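Local coordinates for protein HP0721 (Helicobacter pylori, PDB 2XRH), which is of unknown function but is a secreted protein of the DUF1104 family, seen here as a truncated form with nicotinic acid bound in a pocket, at residues Met45-Asp48 and Lys49-Ala52; Lys13-Asp16 and Glu17-Ala20; Gln29-Val32 and Asp33-Glu37. One frame throughout, in Å; residues are numbered along the deposited sequence.

Interaction 1: Met45-Asp48 and Lys49-Ala52; sequences MPED and KRKA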
loop_
_atom_site.group_PDB
_atom_site.type_symbol
_atom_site.label_atom_id
_atom_site.label_comp_id
_atom_site.label_asym_id
_atom_site.label_seq_id
_atom_site.Cartn_x
_atom_site.Cartn_y
_atom_site.Cartn_z
ATOM N N MET A 45 20.300 20.304 -1.124
ATOM C CA MET A 45 21.276 19.327 -0.750
ATOM C C MET A 45 22.070 18.784 -1.948
ATOM O O MET A 45 21.510 18.549 -3.037
ATOM C CB MET A 45 20.545 18.120 -0.192
ATOM C CG MET A 45 19.899 18.381 1.144
ATOM S SD MET A 45 19.141 16.892 1.863
ATOM C CE MET A 45 18.319 17.662 3.283
ATOM N N PRO A 46 23.374 18.527 -1.736
ATOM C CA PRO A 46 24.090 17.723 -2.709
ATOM C C PRO A 46 23.431 16.352 -2.819
ATOM O O PRO A 46 22.809 15.860 -1.857
ATOM C CB PRO A 46 25.516 17.629 -2.146
ATOM C CG PRO A 46 25.427 17.916 -0.773
ATOM C CD PRO A 46 24.164 18.754 -0.535
ATOM N N GLU A 47 23.528 15.747 -3.975
ATOM C CA GLU A 47 22.821 14.488 -4.199
ATOM C C GLU A 47 23.236 13.383 -3.230
ATOM O O GLU A 47 22.378 12.605 -2.818
ATOM C CB GLU A 47 22.865 14.079 -5.684
ATOM C CG GLU A 47 22.031 12.891 -6.049
ATOM C CD GLU A 47 20.536 13.124 -5.918
ATOM O OE1 GLU A 47 20.041 14.281 -5.674
ATOM O OE2 GLU A 47 19.832 12.090 -6.035
ATOM N N ASP A 48 24.501 13.279 -2.839
ATOM C CA ASP A 48 24.887 12.255 -1.847
ATOM C C ASP A 48 24.117 12.419 -0.535
ATOM O O ASP A 48 23.564 11.442 0.018
ATOM C CB ASP A 48 26.433 12.156 -1.650
ATOM C CG ASP A 48 27.126 13.447 -1.217
ATOM O OD1 ASP A 48 26.544 14.527 -1.134
ATOM O OD2 ASP A 48 28.358 13.345 -0.973
ATOM N N LYS A 49 24.032 13.653 -0.063
ATOM C CA LYS A 49 23.307 13.958 1.160
ATOM C C LYS A 49 21.805 13.723 0.938
ATOM O O LYS A 49 21.120 13.188 1.823
ATOM C CB LYS A 49 23.573 15.390 1.635
ATOM C CG LYS A 49 25.011 15.681 2.131
ATOM C CD LYS A 49 25.576 14.639 3.088
ATOM C CE LYS A 49 26.495 13.709 2.346
ATOM N NZ LYS A 49 26.360 12.287 2.716
ATOM N N ARG A 50 21.288 14.128 -0.215
ATOM C CA ARG A 50 19.845 13.960 -0.508
ATOM C C ARG A 50 19.470 12.487 -0.470
ATOM O O ARG A 50 18.439 12.127 0.104
ATOM C CB ARG A 50 19.403 14.566 -1.832
ATOM C CG ARG A 50 17.906 14.680 -1.948
ATOM C CD ARG A 50 17.449 14.847 -3.357
ATOM N NE ARG A 50 17.780 13.652 -4.138
ATOM C CZ ARG A 50 17.146 12.489 -4.030
ATOM N NH1 ARG A 50 16.106 12.349 -3.202
ATOM N NH2 ARG A 50 17.543 11.458 -4.755
ATOM N N LYS A 51 20.318 11.648 -1.042
ATOM C CA LYS A 51 20.032 10.194 -1.071
ATOM C C LYS A 51 20.063 9.636 0.345
ATOM O O LYS A 51 19.227 8.781 0.711
ATOM C CB LYS A 51 21.007 9.445 -1.957
ATOM C CG LYS A 51 20.844 9.712 -3.473
ATOM C CD LYS A 51 21.934 9.008 -4.285
ATOM C CE LYS A 51 21.885 9.294 -5.795
ATOM N NZ LYS A 51 20.519 9.320 -6.421
ATOM N N ALA A 52 21.021 10.078 1.137
ATOM C CA ALA A 52 21.114 9.681 2.558
ATOM C C ALA A 52 19.864 10.076 3.335
ATOM O O ALA A 52 19.329 9.297 4.147
ATOM C CB ALA A 52 22.341 10.300 3.223
#
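E47 reaches over the first turn of its helix to R50 and K51, and its carboxylate is the centre of a salt-bridge network. Its CB leaves the helix with CG anti to the backbone N (chi1 -173°), and a bend at the next bond (chi2 67°) turns the carboxylate back toward the following turn. CG packs on K51 CE at 3.6 Å. Beyond it, R50 grips the carboxylate side-on with two nitrogens: NE donates to OE1 at 2.8 Å and NH2 to OE2 at 2.7 Å. Both oxygens lie near the guanidinium plane and are met on their syn side, but the two planar groups are twisted 36° apart. OE2 has a second donor, K51 NZ at 2.9 Å on its anti lone pair, so one carboxylate answers two cations. R50 NH1 is hydrogen-bonded to H54 ND1, one turn on. Backbone bonds from R50 N to P46 O and from K51 N to E47 O close the turn, with P46 as N-cap. On another side, M45 SD rests against R50 CA at 3.8 Å. All this lies at the exposed start of helix 47-65, and M45, in the link from helix 31-44, touches D16 of helix 16-21.

Interaction 2: Lys13-Asp16 and Glu17-Ala20; sequences KTSD and EDLA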
loop_
_atom_site.group_PDB
_atom_site.type_symbol
_atom_site.label_atom_id
_atom_site.label_comp_id
_atom_site.label_asym_id
_atom_site.label_seq_id
_atom_site.Cartn_x
_atom_site.Cartn_y
_atom_site.Cartn_z
ATOM N N LYS A 13 11.444 25.609 11.330
ATOM C CA LYS A 13 12.470 25.621 12.385
ATOM C C LYS A 13 12.907 24.228 12.842
ATOM O O LYS A 13 13.757 24.082 13.720
ATOM C CB LYS A 13 11.978 26.442 13.585
ATOM C CG LYS A 13 11.755 27.931 13.295
ATOM C CD LYS A 13 13.072 28.658 12.912
ATOM C CE LYS A 13 12.860 30.169 12.646
ATOM N NZ LYS A 13 13.018 30.996 13.902
ATOM N N THR A 14 12.316 23.190 12.251
ATOM C CA THR A 14 12.606 21.812 12.645
ATOM C C THR A 14 13.886 21.360 11.960
ATOM O O THR A 14 14.063 21.608 10.773
ATOM C CB THR A 14 11.406 20.895 12.243
ATOM O OG1 THR A 14 10.216 21.444 12.829
ATOM C CG2 THR A 14 11.573 19.414 12.706
ATOM N N SER A 15 14.743 20.648 12.688
ATOM C CA SER A 15 15.964 20.113 12.114
ATOM C C SER A 15 15.673 19.040 11.080
ATOM O O SER A 15 14.598 18.424 11.116
ATOM C CB SER A 15 16.854 19.537 13.208
ATOM O OG SER A 15 16.298 18.375 13.769
ATOM N N ASP A 16 16.592 18.839 10.137
ATOM C CA ASP A 16 16.473 17.758 9.151
ATOM C C ASP A 16 16.232 16.419 9.865
ATOM O O ASP A 16 15.404 15.599 9.435
ATOM C CB ASP A 16 17.739 17.637 8.287
ATOM C CG ASP A 16 17.977 18.813 7.362
ATOM O OD1 ASP A 16 17.108 19.676 7.133
ATOM O OD2 ASP A 16 19.089 18.843 6.829
ATOM N N GLU A 17 16.963 16.200 10.949
ATOM C CA GLU A 17 16.849 14.984 11.788
ATOM C C GLU A 17 15.448 14.761 12.237
ATOM O O GLU A 17 14.884 13.671 12.029
ATOM C CB GLU A 17 17.744 15.099 13.021
ATOM C CG GLU A 17 17.657 13.907 13.951
ATOM C CD GLU A 17 18.690 13.941 15.083
ATOM O OE1 GLU A 17 19.624 14.750 15.031
ATOM O OE2 GLU A 17 18.586 13.138 16.021
ATOM N N ASP A 18 14.888 15.790 12.866
ATOM C CA ASP A 18 13.545 15.699 13.385
ATOM C C ASP A 18 12.514 15.578 12.283
ATOM O O ASP A 18 11.496 14.912 12.484
ATOM C CB ASP A 18 13.245 16.872 14.328
ATOM C CG ASP A 18 13.997 16.774 15.641
ATOM O OD1 ASP A 18 14.600 15.701 15.951
ATOM O OD2 ASP A 18 13.996 17.795 16.359
ATOM N N LEU A 19 12.731 16.193 11.124
ATOM C CA LEU A 19 11.808 15.993 10.002
ATOM C C LEU A 19 11.836 14.538 9.542
ATOM O O LEU A 19 10.785 13.939 9.237
ATOM C CB LEU A 19 12.148 16.884 8.809
ATOM C CG LEU A 19 11.794 18.368 8.889
ATOM C CD1 LEU A 19 12.315 19.120 7.661
ATOM C CD2 LEU A 19 10.303 18.607 9.067
ATOM N N ALA A 20 13.029 13.954 9.451
ATOM C CA ALA A 20 13.114 12.530 9.106
ATOM C C ALA A 20 12.410 11.635 10.131
ATOM O O ALA A 20 11.667 10.721 9.745
ATOM C CB ALA A 20 14.546 12.096 8.933
HETATM O O HOH W 1 14.197 20.346 15.467
HETATM O O HOH W 2 18.276 17.691 15.553
#
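S15 and D18 meet through a capping hydrogen bond: the amide of D18 donates to S15 OG at 3.1 Å, nearly straight at 164°. The hydroxyl can accept it because OG sits between the backbone N and the carbonyl carbon (chi1 69°), folded over the start of the helix. The backbone adds two bonds of the first turns, L19 N to S15 O and A20 N to D16 O, both 2.9 Å.

Water extends the polar side. One molecule accepts from S15 N and donates to D18 OD2 at 2.7 Å, tying the carboxylate to the N-cap residue; a second bonds S15 OG and gives a longer bond to E17 OE1. The other two acids have salt-bridge partners: E17 with K21, and D16 with R41 of helix 31-44.

The apolar part falls to T14. Its CG2 is anti to the backbone N and comes obliquely against D18 CB, 3.4 Å away, and it also touches L19 CD2 at 3.9 Å. L19 is buried and continues onto E37, L38 and R41 of helix 31-44, while A20 packs on F53 of helix 47-65. S15 as N-cap, with the T14-L19 contact at the positions of a hydrophobic staple, marks the N-terminus of the short helix 16-21.

Interaction 3: Gln29-Val32 and Asp33-Glu37; sequences QDIV and DYTKE. With NIO (nicotinic acid), chain B.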
loop_
_atom_site.group_PDB
_atom_site.type_symbol
_atom_site.label_atom_id
_atom_site.label_comp_id
_atom_site.label_asym_id
_atom_site.label_seq_id
_atom_site.Cartn_x
_atom_site.Cartn_y
_atom_site.Cartn_z
ATOM N N GLN A 29 -3.486 16.555 7.914
ATOM C CA GLN A 29 -3.757 17.991 7.840
ATOM C C GLN A 29 -2.470 18.819 7.721
ATOM O O GLN A 29 -2.523 19.956 7.343
ATOM C CB GLN A 29 -4.578 18.457 9.049
ATOM C CG GLN A 29 -3.816 18.343 10.366
ATOM C CD GLN A 29 -4.668 18.482 11.592
ATOM O OE1 GLN A 29 -4.749 19.548 12.171
ATOM N NE2 GLN A 29 -5.298 17.392 11.999
ATOM N N ASP A 30 -1.324 18.212 8.073
ATOM C CA ASP A 30 -0.006 18.871 8.028
ATOM C C ASP A 30 0.875 18.333 6.921
ATOM O O ASP A 30 1.995 18.842 6.760
ATOM C CB ASP A 30 0.735 18.703 9.353
ATOM C CG ASP A 30 0.008 19.337 10.519
ATOM O OD1 ASP A 30 -0.515 20.468 10.357
ATOM O OD2 ASP A 30 -0.018 18.718 11.616
ATOM N N ILE A 31 0.353 17.431 6.095
ATOM C CA ILE A 31 1.192 16.716 5.143
ATOM C C ILE A 31 1.669 17.564 3.985
ATOM O O ILE A 31 2.790 17.376 3.531
ATOM C CB ILE A 31 0.598 15.333 4.665
ATOM C CG1 ILE A 31 1.737 14.320 4.398
ATOM C CG2 ILE A 31 -0.382 15.462 3.490
ATOM C CD1 ILE A 31 2.482 13.860 5.736
ATOM N N VAL A 32 0.845 18.494 3.500
ATOM C CA VAL A 32 1.289 19.361 2.411
ATOM C C VAL A 32 2.454 20.251 2.884
ATOM O O VAL A 32 3.466 20.372 2.207
ATOM C CB VAL A 32 0.112 20.207 1.824
ATOM C CG1 VAL A 32 0.613 21.312 0.906
ATOM C CG2 VAL A 32 -0.837 19.281 1.063
ATOM N N ASP A 33 2.328 20.848 4.050
ATOM C CA ASP A 33 3.384 21.661 4.598
ATOM C C ASP A 33 4.642 20.844 4.867
ATOM O O ASP A 33 5.743 21.284 4.587
ATOM C CB ASP A 33 2.937 22.331 5.893
ATOM C CG ASP A 33 1.972 23.505 5.662
ATOM O OD1 ASP A 33 1.776 23.950 4.512
ATOM O OD2 ASP A 33 1.393 23.966 6.658
ATOM N N TYR A 34 4.476 19.629 5.370
ATOM C CA TYR A 34 5.626 18.762 5.606
ATOM C C TYR A 34 6.352 18.447 4.311
ATOM O O TYR A 34 7.578 18.525 4.240
ATOM C CB TYR A 34 5.135 17.479 6.254
ATOM C CG TYR A 34 6.204 16.436 6.573
ATOM C CD1 TYR A 34 7.157 16.631 7.535
ATOM C CD2 TYR A 34 6.167 15.196 5.927
ATOM C CE1 TYR A 34 8.114 15.637 7.825
ATOM C CE2 TYR A 34 7.080 14.215 6.214
ATOM C CZ TYR A 34 8.053 14.422 7.148
ATOM O OH TYR A 34 8.969 13.429 7.430
ATOM N N THR A 35 5.613 18.073 3.296
ATOM C CA THR A 35 6.167 17.696 2.003
ATOM C C THR A 35 6.855 18.886 1.346
ATOM O O THR A 35 7.962 18.752 0.843
ATOM C CB THR A 35 5.053 17.161 1.103
ATOM O OG1 THR A 35 4.422 16.036 1.732
ATOM C CG2 THR A 35 5.543 16.762 -0.265
ATOM N N LYS A 36 6.225 20.063 1.404
ATOM C CA LYS A 36 6.872 21.284 0.930
ATOM C C LYS A 36 8.191 21.541 1.668
ATOM O O LYS A 36 9.175 21.918 1.032
ATOM C CB LYS A 36 5.922 22.485 1.028
ATOM C CG LYS A 36 4.740 22.413 0.062
ATOM C CD LYS A 36 3.760 23.566 0.255
ATOM C CE LYS A 36 2.729 23.559 -0.863
ATOM N NZ LYS A 36 1.725 24.693 -0.725
ATOM N N GLU A 37 8.232 21.349 2.972
ATOM C CA GLU A 37 9.448 21.566 3.734
ATOM C C GLU A 37 10.546 20.570 3.332
ATOM O O GLU A 37 11.680 20.951 3.117
ATOM C CB GLU A 37 9.230 21.548 5.228
ATOM C CG GLU A 37 10.466 21.990 6.024
ATOM C CD GLU A 37 10.750 23.503 5.927
ATOM O OE1 GLU A 37 9.800 24.277 5.665
ATOM O OE2 GLU A 37 11.911 23.902 6.097
HETATM N N NIO B . 4.868 12.949 2.334
HETATM C C1 NIO B . 4.567 12.160 3.386
HETATM C C2 NIO B . 4.016 10.882 3.181
HETATM C C3 NIO B . 3.747 10.434 1.921
HETATM C C4 NIO B . 4.074 11.273 0.866
HETATM C C5 NIO B . 4.629 12.529 1.097
HETATM C C6 NIO B . 3.596 10.048 4.338
HETATM O O1 NIO B . 2.616 9.270 4.156
HETATM O O2 NIO B . 4.153 10.195 5.434
HETATM O O HOH W 3 -0.371 20.998 5.370
HETATM O O HOH W 4 -0.246 22.387 8.130
#
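Backbone bonds from Y34 N to D30 O, T35 N to I31 O and K36 N to V32 O set up the opening turns of helix 31-44, with N-H...O angles between 157° and 170°. I31 O takes a second donor, T35 OG1 at 2.8 Å, and the amide and hydroxyl of T35 reach it from opposite faces of its plane. The T35 hydroxyl is placed for this by a chi1 of -58°, beside its own backbone N. Its oxygen also lies 3.2 Å from the ring nitrogen of nicotinic acid.

I31 lines the same pocket: its CD1 touches both the ligand ring (C1, 3.6 Å) and Y34 (CD2, 3.9 Å), coming obliquely to the tyrosine ring, while ligand C1 lies at that ring's edge. The OH of Y34 probably hydrogen-bonds L19 O, and its ring stacks edge-to-face with F11. Away from the pocket, V32 CG1 lies alongside the extended K36 chain, 3.6 Å from CE. At the start of the helix one water accepts from D33 N (3.0 Å from water to N) and donates to Q29 O; another lies between the carboxylates of D30 and D33.

I31 and T35, one turn apart on a helix face, thus form one wall of the nicotinic acid site, which G24, R76, Q77, M92 and L98 complete; R76 NH1 hydrogen-bonds the ligand.

Along the chain the order is interaction 2, interaction 3, interaction 1, each at the N-terminal part of a different helix: 16-21, 31-44 and 47-65. The centres of 13-20 and 29-37 lie about 13 Å apart, those of 13-20 and 45-52 about 15 Å, and those of 29-37 and 45-52 about 20 Å. Interaction 2 touches both of the others, meeting interaction 1 where D16 OD2 approaches the methyl end of M45, just ahead of helix 47-65. Interactions 1 and 3 do not touch. The short helix 16-21 therefore packs against both helix 31-44 and helix 47-65, where D16 touches F53, within this all-helical domain, with interaction 3 at the ligand pocket and interaction 1 on the surface.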